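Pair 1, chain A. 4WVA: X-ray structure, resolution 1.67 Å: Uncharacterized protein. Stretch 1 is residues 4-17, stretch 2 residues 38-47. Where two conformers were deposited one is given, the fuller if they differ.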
# COMPACT_ATOMS: atom_id res chain seq x y z
N LEU A 4 16.31 2.54 -37.71
CA LEU A 4 15.06 2.26 -37.02
C LEU A 4 14.12 3.46 -36.89
O LEU A 4 12.92 3.37 -37.19
CB LEU A 4 15.38 1.70 -35.63
CG LEU A 4 14.19 1.26 -34.78
CD1 LEU A 4 13.65 -0.05 -35.29
CD2 LEU A 4 14.61 1.18 -33.33
N ARG A 5 14.64 4.58 -36.40
CA ARG A 5 13.75 5.72 -36.08
C ARG A 5 13.21 6.34 -37.36
O ARG A 5 12.04 6.75 -37.43
CB ARG A 5 14.48 6.76 -35.24
CG ARG A 5 14.78 6.31 -33.81
CD ARG A 5 15.56 7.35 -33.02
NE ARG A 5 14.84 8.62 -32.88
CZ ARG A 5 13.94 8.87 -31.94
NH1 ARG A 5 13.63 7.97 -31.03
NH2 ARG A 5 13.35 10.06 -31.91
N THR A 6 14.06 6.41 -38.38
CA THR A 6 13.65 6.97 -39.67
C THR A 6 12.54 6.13 -40.29
O THR A 6 11.52 6.64 -40.75
CB THR A 6 14.86 7.04 -40.62
OG1 THR A 6 15.81 7.95 -40.05
CG2 THR A 6 14.44 7.55 -42.00
N LYS A 7 12.73 4.82 -40.27
CA LYS A 7 11.72 3.90 -40.79
C LYS A 7 10.43 3.95 -39.97
O LYS A 7 9.34 3.83 -40.54
CB LYS A 7 12.28 2.49 -40.86
CG LYS A 7 13.48 2.38 -41.82
CD LYS A 7 13.11 2.58 -43.29
CE LYS A 7 12.10 1.56 -43.80
NZ LYS A 7 11.83 1.72 -45.27
N ALA A 8 10.55 4.12 -38.65
CA ALA A 8 9.35 4.22 -37.78
C ALA A 8 8.51 5.45 -38.11
O ALA A 8 7.27 5.39 -38.13
CB ALA A 8 9.75 4.24 -36.31
N VAL A 9 9.17 6.58 -38.34
CA VAL A 9 8.48 7.80 -38.71
C VAL A 9 7.75 7.60 -40.04
O VAL A 9 6.61 8.04 -40.18
CB VAL A 9 9.43 9.03 -38.79
CG1 VAL A 9 8.73 10.22 -39.42
CG2 VAL A 9 9.96 9.39 -37.42
N GLU A 10 8.38 6.92 -41.00
CA GLU A 10 7.74 6.62 -42.28
C GLU A 10 6.43 5.83 -42.08
O GLU A 10 5.41 6.14 -42.71
CB GLU A 10 8.70 5.85 -43.19
CG GLU A 10 8.11 5.45 -44.52
CD GLU A 10 8.99 4.48 -45.29
OE1 GLU A 10 10.23 4.44 -45.04
OE2 GLU A 10 8.41 3.76 -46.14
N VAL A 11 6.46 4.84 -41.19
CA VAL A 11 5.25 4.04 -40.91
C VAL A 11 4.14 4.91 -40.35
O VAL A 11 2.99 4.82 -40.79
CB VAL A 11 5.55 2.85 -39.96
CG1 VAL A 11 4.25 2.18 -39.50
CG2 VAL A 11 6.49 1.86 -40.62
N LEU A 12 4.47 5.75 -39.37
CA LEU A 12 3.44 6.61 -38.76
C LEU A 12 2.87 7.58 -39.77
O LEU A 12 1.66 7.77 -39.84
CB LEU A 12 3.98 7.35 -37.55
CG LEU A 12 4.33 6.50 -36.33
CD1 LEU A 12 4.70 7.38 -35.15
CD2 LEU A 12 3.19 5.54 -35.96
N GLN A 13 3.74 8.20 -40.56
CA GLN A 13 3.26 9.14 -41.59
C GLN A 13 2.43 8.46 -42.68
O GLN A 13 1.43 9.02 -43.13
CB GLN A 13 4.40 9.95 -42.17
CG GLN A 13 5.08 10.88 -41.16
CD GLN A 13 4.32 12.17 -40.87
OE1 GLN A 13 3.09 12.21 -40.86
NE2 GLN A 13 5.07 13.22 -40.57
N ARG A 14 2.81 7.25 -43.08
CA ARG A 14 2.02 6.46 -44.04
C ARG A 14 0.66 6.09 -43.49
O ARG A 14 -0.35 6.12 -44.23
CB ARG A 14 2.75 5.17 -44.47
CG ARG A 14 3.90 5.40 -45.45
CD ARG A 14 4.42 4.09 -46.06
NE ARG A 14 4.68 3.05 -45.05
CZ ARG A 14 4.13 1.83 -45.00
NH1 ARG A 14 3.24 1.42 -45.90
NH2 ARG A 14 4.47 0.99 -44.02
N ASN A 15 0.60 5.76 -42.19
CA ASN A 15 -0.67 5.36 -41.58
C ASN A 15 -1.49 6.53 -41.06
O ASN A 15 -2.62 6.35 -40.60
CB ASN A 15 -0.41 4.36 -40.43
CG ASN A 15 0.16 3.03 -40.90
OD1 ASN A 15 0.65 2.23 -40.07
ND2 ASN A 15 0.09 2.76 -42.18
N SER A 16 -0.95 7.74 -41.11
CA SER A 16 -1.70 8.92 -40.67
C SER A 16 -2.82 9.22 -41.62
O SER A 16 -2.65 9.12 -42.84
CB SER A 16 -0.79 10.14 -40.58
OG SER A 16 -1.52 11.26 -40.11
N ARG A 17 -3.97 9.59 -41.07
CA ARG A 17 -5.08 10.14 -41.86
C ARG A 17 -5.35 11.59 -41.45
O ARG A 17 -6.46 12.09 -41.57
CB ARG A 17 -6.32 9.26 -41.68
CG ARG A 17 -6.13 7.79 -42.05
CD ARG A 17 -5.88 7.57 -43.54
NE ARG A 17 -5.54 6.18 -43.87
CZ ARG A 17 -4.31 5.69 -44.06
NH1 ARG A 17 -3.23 6.47 -44.00
NH2 ARG A 17 -4.16 4.41 -44.36
N PHE A 38 -1.12 4.53 -27.53
CA PHE A 38 0.31 4.19 -27.70
C PHE A 38 0.90 5.00 -28.86
O PHE A 38 2.04 5.45 -28.78
CB PHE A 38 0.56 2.70 -27.94
CG PHE A 38 0.14 1.82 -26.80
CD1 PHE A 38 0.84 1.85 -25.59
CD2 PHE A 38 -0.94 0.97 -26.91
CE1 PHE A 38 0.45 1.05 -24.54
CE2 PHE A 38 -1.34 0.17 -25.85
CZ PHE A 38 -0.63 0.21 -24.65
N ILE A 39 0.15 5.14 -29.95
CA ILE A 39 0.65 5.85 -31.13
C ILE A 39 0.98 7.30 -30.82
O ILE A 39 1.99 7.80 -31.30
CB ILE A 39 -0.35 5.72 -32.31
CG1 ILE A 39 -0.40 4.27 -32.79
CG2 ILE A 39 -0.03 6.72 -33.42
CD1 ILE A 39 -1.63 3.96 -33.63
N ALA A 40 0.16 7.96 -30.01
CA ALA A 40 0.43 9.34 -29.58
C ALA A 40 1.81 9.51 -28.96
O ALA A 40 2.48 10.52 -29.18
CB ALA A 40 -0.67 9.84 -28.64
N LEU A 41 2.28 8.51 -28.20
CA LEU A 41 3.64 8.55 -27.65
C LEU A 41 4.70 8.60 -28.75
O LEU A 41 5.72 9.30 -28.61
CB LEU A 41 3.88 7.35 -26.73
CG LEU A 41 3.05 7.32 -25.44
CD1 LEU A 41 3.24 6.01 -24.67
CD2 LEU A 41 3.38 8.52 -24.56
N GLY A 42 4.46 7.88 -29.84
CA GLY A 42 5.36 7.93 -30.99
C GLY A 42 5.38 9.30 -31.63
O GLY A 42 6.45 9.81 -31.98
N TRP A 43 4.21 9.92 -31.78
CA TRP A 43 4.13 11.24 -32.40
C TRP A 43 4.90 12.32 -31.62
O TRP A 43 5.31 13.34 -32.21
CB TRP A 43 2.67 11.67 -32.62
CG TRP A 43 1.99 10.96 -33.75
CD1 TRP A 43 0.90 10.14 -33.67
CD2 TRP A 43 2.35 11.00 -35.13
NE1 TRP A 43 0.56 9.67 -34.92
CE2 TRP A 43 1.43 10.19 -35.84
CE3 TRP A 43 3.35 11.67 -35.86
CZ2 TRP A 43 1.48 10.03 -37.22
CZ3 TRP A 43 3.40 11.49 -37.22
CH2 TRP A 43 2.47 10.69 -37.89
N THR A 44 5.13 12.12 -30.33
CA THR A 44 5.91 13.10 -29.54
C THR A 44 7.33 13.25 -30.10
O THR A 44 8.02 14.24 -29.80
CB THR A 44 6.06 12.74 -28.03
OG1 THR A 44 6.85 11.55 -27.88
CG2 THR A 44 4.72 12.55 -27.36
N GLN A 45 7.78 12.26 -30.87
CA GLN A 45 9.11 12.28 -31.48
C GLN A 45 9.12 12.98 -32.83
O GLN A 45 10.18 13.11 -33.45
CB GLN A 45 9.62 10.85 -31.64
CG GLN A 45 9.77 10.10 -30.34
CD GLN A 45 10.63 10.87 -29.37
OE1 GLN A 45 11.86 10.98 -29.56
NE2 GLN A 45 10.01 11.39 -28.33
N VAL A 46 7.95 13.44 -33.28
CA VAL A 46 7.78 14.07 -34.59
C VAL A 46 7.19 15.46 -34.44
O VAL A 46 7.72 16.43 -34.98
CB VAL A 46 6.85 13.22 -35.50
CG1 VAL A 46 6.65 13.86 -36.87
CG2 VAL A 46 7.40 11.82 -35.69
N ASP A 47 6.09 15.56 -33.70
CA ASP A 47 5.37 16.80 -33.56
C ASP A 47 4.41 16.70 -32.39
O ASP A 47 3.51 15.89 -32.43
CB ASP A 47 4.59 17.09 -34.85
CG ASP A 47 3.90 18.43 -34.82
OD1 ASP A 47 2.68 18.46 -34.56
OD2 ASP A 47 4.59 19.46 -35.07
O HOH W 1 12.90 13.07 -32.53

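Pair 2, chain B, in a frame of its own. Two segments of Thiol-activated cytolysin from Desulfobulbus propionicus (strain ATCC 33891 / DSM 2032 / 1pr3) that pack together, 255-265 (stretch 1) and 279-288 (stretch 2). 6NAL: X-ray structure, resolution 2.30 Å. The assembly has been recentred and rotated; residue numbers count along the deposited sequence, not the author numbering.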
# COMPACT_ATOMS: atom_id res chain seq x y z
N THR B 255 -4.63 -5.15 12.20
CA THR B 255 -5.43 -4.53 11.16
C THR B 255 -6.89 -4.95 11.29
O THR B 255 -7.80 -4.12 11.15
CB THR B 255 -4.89 -4.91 9.78
OG1 THR B 255 -3.54 -4.42 9.62
CG2 THR B 255 -5.83 -4.38 8.70
N GLU B 256 -7.11 -6.23 11.57
CA GLU B 256 -8.47 -6.74 11.70
C GLU B 256 -9.09 -6.31 13.04
O GLU B 256 -10.28 -6.00 13.09
CB GLU B 256 -8.49 -8.27 11.53
CG GLU B 256 -9.72 -8.79 10.77
CD GLU B 256 -9.42 -10.00 9.88
OE1 GLU B 256 -8.60 -10.84 10.32
OE2 GLU B 256 -9.99 -10.10 8.75
N LEU B 257 -8.30 -6.25 14.11
CA LEU B 257 -8.82 -5.67 15.36
C LEU B 257 -9.26 -4.22 15.14
O LEU B 257 -10.41 -3.86 15.42
CB LEU B 257 -7.77 -5.78 16.47
CG LEU B 257 -8.20 -5.31 17.87
CD1 LEU B 257 -9.35 -6.16 18.40
CD2 LEU B 257 -7.08 -5.36 18.84
N GLU B 258 -8.39 -3.38 14.57
CA GLU B 258 -8.74 -1.98 14.36
C GLU B 258 -9.97 -1.83 13.47
O GLU B 258 -10.85 -1.01 13.74
CB GLU B 258 -7.53 -1.23 13.79
CG GLU B 258 -7.79 0.24 13.41
CD GLU B 258 -6.51 1.07 13.24
OE1 GLU B 258 -5.55 0.57 12.59
OE2 GLU B 258 -6.46 2.22 13.74
N THR B 259 -10.06 -2.63 12.40
CA THR B 259 -11.21 -2.49 11.51
C THR B 259 -12.51 -2.90 12.19
O THR B 259 -13.56 -2.30 11.93
CB THR B 259 -11.01 -3.32 10.24
OG1 THR B 259 -9.80 -2.91 9.61
CG2 THR B 259 -12.23 -3.14 9.28
N THR B 260 -12.49 -3.99 12.95
CA THR B 260 -13.70 -4.47 13.62
C THR B 260 -14.19 -3.43 14.63
O THR B 260 -15.38 -3.07 14.64
CB THR B 260 -13.42 -5.83 14.27
OG1 THR B 260 -12.79 -6.69 13.32
CG2 THR B 260 -14.75 -6.50 14.67
N ILE B 261 -13.29 -2.95 15.49
CA ILE B 261 -13.66 -1.95 16.48
C ILE B 261 -14.07 -0.64 15.81
O ILE B 261 -14.90 0.11 16.35
CB ILE B 261 -12.50 -1.68 17.47
CG1 ILE B 261 -12.03 -2.93 18.17
CG2 ILE B 261 -12.92 -0.61 18.53
CD1 ILE B 261 -13.17 -3.73 18.69
N LYS B 262 -13.41 -0.26 14.72
CA LYS B 262 -13.72 1.04 14.13
C LYS B 262 -15.10 1.04 13.51
O LYS B 262 -15.68 2.11 13.30
CB LYS B 262 -12.68 1.44 13.07
CG LYS B 262 -11.48 2.21 13.63
CD LYS B 262 -11.13 3.44 12.80
CE LYS B 262 -10.05 4.29 13.46
NZ LYS B 262 -8.67 3.68 13.39
N GLY B 263 -15.67 -0.13 13.28
CA GLY B 263 -16.97 -0.17 12.65
C GLY B 263 -18.08 -0.44 13.63
O GLY B 263 -19.26 -0.28 13.33
N THR B 264 -17.71 -0.87 14.83
CA THR B 264 -18.69 -1.15 15.86
C THR B 264 -18.60 -0.19 17.04
O THR B 264 -19.51 -0.22 17.89
CB THR B 264 -18.59 -2.60 16.38
OG1 THR B 264 -17.35 -2.79 17.05
CG2 THR B 264 -18.68 -3.60 15.24
N CYS B 265 -17.56 0.65 17.11
CA CYS B 265 -17.41 1.60 18.21
C CYS B 265 -16.92 2.95 17.71
O CYS B 265 -16.18 3.04 16.73
CB CYS B 265 -16.44 1.10 19.31
SG CYS B 265 -16.42 2.13 20.85
N ALA B 279 -19.97 -13.58 10.04
CA ALA B 279 -18.56 -13.82 10.40
C ALA B 279 -17.98 -12.67 11.22
O ALA B 279 -16.97 -12.87 11.91
CB ALA B 279 -17.70 -14.01 9.16
N LEU B 280 -18.57 -11.47 11.13
CA LEU B 280 -18.26 -10.41 12.07
C LEU B 280 -18.34 -10.94 13.50
O LEU B 280 -17.45 -10.67 14.32
CB LEU B 280 -19.20 -9.23 11.86
CG LEU B 280 -18.81 -7.92 12.56
CD1 LEU B 280 -17.35 -7.54 12.37
CD2 LEU B 280 -19.70 -6.77 12.10
N LYS B 281 -19.35 -11.75 13.81
CA LYS B 281 -19.52 -12.20 15.18
C LYS B 281 -18.39 -13.12 15.63
O LYS B 281 -17.88 -12.97 16.74
CB LYS B 281 -20.88 -12.87 15.35
CG LYS B 281 -22.03 -11.89 15.65
CD LYS B 281 -22.63 -11.32 14.33
CE LYS B 281 -23.90 -10.46 14.56
NZ LYS B 281 -24.06 -9.35 13.56
N GLU B 282 -17.94 -14.05 14.78
CA GLU B 282 -16.83 -14.89 15.22
C GLU B 282 -15.55 -14.07 15.38
O GLU B 282 -14.67 -14.44 16.18
CB GLU B 282 -16.60 -16.05 14.27
CG GLU B 282 -15.46 -16.97 14.68
CD GLU B 282 -14.19 -16.65 13.90
OE1 GLU B 282 -14.27 -15.76 13.02
OE2 GLU B 282 -13.12 -17.26 14.16
N LYS B 283 -15.42 -12.95 14.67
CA LYS B 283 -14.37 -11.98 15.01
C LYS B 283 -14.62 -11.41 16.39
O LYS B 283 -13.79 -11.57 17.30
CB LYS B 283 -14.33 -10.86 13.98
CG LYS B 283 -13.76 -11.22 12.63
CD LYS B 283 -13.60 -9.99 11.71
CE LYS B 283 -13.04 -10.41 10.34
NZ LYS B 283 -14.02 -11.17 9.49
N LEU B 284 -15.77 -10.76 16.58
CA LEU B 284 -16.15 -10.16 17.86
C LEU B 284 -15.95 -11.11 19.03
O LEU B 284 -15.51 -10.70 20.11
CB LEU B 284 -17.61 -9.75 17.84
CG LEU B 284 -17.92 -8.79 16.72
CD1 LEU B 284 -19.42 -8.71 16.48
CD2 LEU B 284 -17.37 -7.45 17.07
N SER B 285 -16.30 -12.38 18.85
CA SER B 285 -16.16 -13.35 19.93
C SER B 285 -14.73 -13.49 20.38
O SER B 285 -14.47 -14.00 21.47
CB SER B 285 -16.68 -14.71 19.46
OG SER B 285 -15.94 -15.15 18.33
N GLN B 286 -13.78 -13.07 19.55
CA GLN B 286 -12.37 -13.18 19.85
C GLN B 286 -11.82 -11.94 20.51
O GLN B 286 -10.61 -11.85 20.69
CB GLN B 286 -11.59 -13.45 18.56
CG GLN B 286 -11.68 -14.89 18.06
CD GLN B 286 -11.19 -15.04 16.64
OE1 GLN B 286 -12.00 -15.12 15.74
NE2 GLN B 286 -9.86 -15.07 16.44
N ILE B 287 -12.67 -10.97 20.83
CA ILE B 287 -12.24 -9.70 21.40
C ILE B 287 -12.68 -9.62 22.86
O ILE B 287 -13.88 -9.62 23.16
CB ILE B 287 -12.78 -8.52 20.57
CG1 ILE B 287 -12.32 -8.70 19.12
CG2 ILE B 287 -12.28 -7.20 21.11
CD1 ILE B 287 -12.82 -7.63 18.15
N ASP B 288 -11.70 -9.52 23.75
CA ASP B 288 -11.92 -9.34 25.18
C ASP B 288 -11.96 -7.85 25.54
O ASP B 288 -11.01 -7.11 25.22
CB ASP B 288 -10.82 -10.00 26.00
CG ASP B 288 -10.85 -11.53 25.94
OD1 ASP B 288 -11.90 -12.13 25.61
OD2 ASP B 288 -9.79 -12.14 26.25

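Both pairs set a helix against a shorter helix that runs on into a turn, and the two backbones superpose with an RMSD of 0.5 Å over 14 central residues. The helix axes approach to 11.1 Å in pair 1 and 10.9 Å in pair 2, with signed crossing angles of -122° and -112°. The register is the same: Val A9 lies nearest Val A46 and Leu A12 nearest Trp A43, and the matched residues Leu B257 and Ile B287, Thr B260 and Leu B284, repeat the pairing. Separations of 7.5 to 8.0 Å between these CA atoms leave room for side chains, so the packing problem is how to fill that gap.

The central position of the first helix is Leu A12 in pair 1 and Thr B260 in pair 2; both point toward the partner stretch. Pair 1 fills the space with a large residue on each side. Leu A12 CB sits over the face of the Trp A43 six-membered ring, 4.0 Å from its centroid, in a CH-pi contact, while Leu A12 CD1 reaches to 4.1 Å from Gly A42 C. The glycine matters here, because an ideal CB on Gly A42 would lie only 3.2 Å from Leu A12 CD1.

In pair 2 the residue matching Gly A42 is Lys B283, and the smaller Thr B260 opposite leaves space for it: Thr B260 OG1 is 3.8 Å from Lys B283 CD. The threonine hydroxyl is occupied within its own helix, where OG1 donates to Glu B256 O at 2.6 Å. Its methyl faces an aliphatic cluster, with Thr B260 CG2 3.6 Å from Leu B280 CD1 and 3.7 Å from Leu B284 CD2. Leu B284 takes the place of Trp A43, and Leu B280 that of Ile A39, whose CG2 lies 4.3 Å from Leu A12 CD2.

The Val A46 and Ile B287 position is filled in similar fashion: both residues are branched and apolar, and both point toward the first helix. Val A9 CG2 meets Val A46 CG2 at 3.9 Å, and Leu B257 CD1 meets Ile B287 CD1 at 3.8 Å. The next match, Gln A13 with Ile B261, changes chemistry. Gln A13 OE1 lies 3.4 Å from Trp A43 CH2, at the ring edge, whereas Ile B261 CD1 packs 4.0 Å from Ile B287 CD1 and extends the apolar patch.

In pair 1, Arg A5, a position with no counterpart in the second pair's stretch, adds a polar contact: Arg A5 NH2 donates to Gln A45 OE1 at 2.9 Å with an angle of 160°, and a water bridges the same NH2, by a weak bond, to Gln A45 O. In pair 2, Glu B256 OE2 and Lys B283 NZ stand 4.2 Å apart, opposite charges beyond salt-bridge range. The rule to read is that bulk is shared across the crossing: leucine beside glycine in one pair, threonine beside lysine in the other.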